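PDB 4V1T: LYND from Lyngbya aestuarii, which probably catalyses the ATP-dependent, leader-peptide-guided cyclodehydration of residues in cyanobactin precursor peptides to heterocycles. Local coordinates for residues B[457-463]-B[742-746]. Numbering follows the deposited sequence.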
loop_
_atom_site.group_PDB
_atom_site.type_symbol
_atom_site.label_atom_id
_atom_site.label_comp_id
_atom_site.label_asym_id
_atom_site.label_seq_id
_atom_site.Cartn_x
_atom_site.Cartn_y
_atom_site.Cartn_z
ATOM N N LEU B 457 -36.448 -17.332 14.465
ATOM C CA LEU B 457 -35.603 -17.823 15.547
ATOM C C LEU B 457 -35.652 -19.337 15.656
ATOM O O LEU B 457 -34.622 -19.993 15.690
ATOM C CB LEU B 457 -36.013 -17.188 16.877
ATOM C CG LEU B 457 -35.923 -15.659 16.953
ATOM C CD1 LEU B 457 -36.517 -15.155 18.258
ATOM C CD2 LEU B 457 -34.487 -15.166 16.781
ATOM N N CYS B 458 -36.857 -19.884 15.703
ATOM C CA CYS B 458 -37.059 -21.326 15.770
ATOM C C CYS B 458 -36.500 -21.936 17.067
ATOM O O CYS B 458 -35.880 -22.996 17.047
ATOM C CB CYS B 458 -36.432 -22.022 14.546
ATOM S SG CYS B 458 -37.039 -21.463 12.934
ATOM N N PHE B 459 -36.721 -21.268 18.194
ATOM C CA PHE B 459 -36.433 -21.862 19.492
ATOM C C PHE B 459 -37.583 -22.811 19.883
ATOM O O PHE B 459 -38.733 -22.587 19.520
ATOM C CB PHE B 459 -36.267 -20.782 20.562
ATOM C CG PHE B 459 -34.970 -20.038 20.480
ATOM C CD1 PHE B 459 -33.819 -20.562 21.049
ATOM C CD2 PHE B 459 -34.900 -18.801 19.863
ATOM C CE1 PHE B 459 -32.617 -19.876 20.990
ATOM C CE2 PHE B 459 -33.695 -18.108 19.791
ATOM C CZ PHE B 459 -32.552 -18.643 20.358
ATOM N N SER B 460 -37.274 -23.873 20.614
ATOM C CA SER B 460 -38.308 -24.812 21.048
ATOM C C SER B 460 -39.126 -24.220 22.194
ATOM O O SER B 460 -38.706 -23.245 22.824
ATOM C CB SER B 460 -37.693 -26.134 21.494
ATOM O OG SER B 460 -37.212 -26.037 22.818
ATOM N N ASP B 461 -40.293 -24.810 22.455
ATOM C CA ASP B 461 -41.104 -24.421 23.604
ATOM C C ASP B 461 -40.370 -24.708 24.908
ATOM O O ASP B 461 -40.426 -23.908 25.842
ATOM C CB ASP B 461 -42.455 -25.152 23.607
ATOM C CG ASP B 461 -43.366 -24.702 22.483
ATOM O OD1 ASP B 461 -43.346 -23.501 22.129
ATOM O OD2 ASP B 461 -44.105 -25.558 21.953
ATOM N N GLY B 462 -39.703 -25.857 24.971
ATOM C CA GLY B 462 -38.912 -26.224 26.133
ATOM C C GLY B 462 -37.787 -25.228 26.372
ATOM O O GLY B 462 -37.498 -24.860 27.507
ATOM N N GLN B 463 -37.147 -24.790 25.297
ATOM C CA GLN B 463 -36.039 -23.846 25.413
ATOM C C GLN B 463 -36.499 -22.536 26.027
ATOM O O GLN B 463 -35.826 -21.977 26.895
ATOM C CB GLN B 463 -35.408 -23.585 24.048
ATOM C CG GLN B 463 -34.418 -24.648 23.609
ATOM C CD GLN B 463 -33.808 -24.321 22.267
ATOM O OE1 GLN B 463 -34.495 -24.334 21.247
ATOM N NE2 GLN B 463 -32.528 -23.992 22.259
ATOM N N SER B 742 -27.677 -23.517 18.576
ATOM C CA SER B 742 -28.546 -24.488 19.238
ATOM C C SER B 742 -29.997 -24.009 19.354
ATOM O O SER B 742 -30.463 -23.649 20.438
ATOM C CB SER B 742 -27.998 -24.820 20.628
ATOM O OG SER B 742 -26.706 -25.418 20.545
ATOM N N ARG B 743 -30.707 -24.022 18.229
ATOM C CA ARG B 743 -32.119 -23.618 18.185
ATOM C C ARG B 743 -32.956 -24.793 17.687
ATOM O O ARG B 743 -32.911 -25.135 16.512
ATOM C CB ARG B 743 -32.300 -22.387 17.295
ATOM C CG ARG B 743 -31.416 -21.216 17.729
ATOM C CD ARG B 743 -31.621 -19.999 16.869
ATOM N NE ARG B 743 -30.942 -18.813 17.383
ATOM C CZ ARG B 743 -30.978 -17.626 16.786
ATOM N NH1 ARG B 743 -31.640 -17.466 15.645
ATOM N NH2 ARG B 743 -30.344 -16.594 17.321
ATOM N N PHE B 744 -33.713 -25.403 18.595
ATOM C CA PHE B 744 -34.312 -26.710 18.346
ATOM C C PHE B 744 -35.828 -26.686 18.211
ATOM O O PHE B 744 -36.500 -27.669 18.543
ATOM C CB PHE B 744 -33.919 -27.678 19.468
ATOM C CG PHE B 744 -32.437 -27.837 19.637
ATOM C CD1 PHE B 744 -31.595 -27.823 18.533
ATOM C CD2 PHE B 744 -31.883 -28.020 20.894
ATOM C CE1 PHE B 744 -30.231 -27.964 18.676
ATOM C CE2 PHE B 744 -30.514 -28.171 21.046
ATOM C CZ PHE B 744 -29.686 -28.147 19.941
ATOM N N GLY B 745 -36.369 -25.582 17.713
ATOM C CA GLY B 745 -37.791 -25.516 17.396
ATOM C C GLY B 745 -38.123 -26.444 16.238
ATOM O O GLY B 745 -37.246 -26.817 15.461
ATOM N N GLU B 746 -39.389 -26.823 16.130
ATOM C CA GLU B 746 -39.837 -27.741 15.085
ATOM C C GLU B 746 -39.597 -27.158 13.689
ATOM O O GLU B 746 -39.546 -25.946 13.517
ATOM C CB GLU B 746 -41.327 -28.071 15.270
ATOM C CG GLU B 746 -42.282 -26.901 15.021
ATOM C CD GLU B 746 -43.733 -27.233 15.366
ATOM O OE1 GLU B 746 -44.002 -28.322 15.919
ATOM O OE2 GLU B 746 -44.615 -26.396 15.091
#
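R743, which has more surface covered here than any other residue, lies extended with its long aliphatic part against F459. Its CG stands 4.0 Å from the centroid of the F459 ring, over the face, a CH-pi contact, and farther out F459 CZ comes within 3.4 Å of R743 NE. Arginine suits the place because its methylenes can pack on an aromatic ring while the charged end reaches on, here to a long, weak ion pair with D528.

The amide of Q463 both donates and accepts: NE2 gives a hydrogen bond to S742 O (2.8 Å), while OE1 accepts hydrogen bonds from F744 N (3.0 Å) and S460 N (2.9 Å). Since S460 OG in turn accepts from Q463 N at 2.8 Å, the two residues form a capping box; E765 is also hydrogen-bonded to the serine hydroxyl.

G745 N donates to C458 O (2.7 Å), beside the closest backbone approach, S460 CA to G745 CA (3.8 Å). A beta carbon on G745 would clash with C458 O and F459 O, so glycine fits.

Thus a capping-box glutamine in the YcaO cyclodehydratase region docks the 742-746 loop on the N-terminus of helix 461-465.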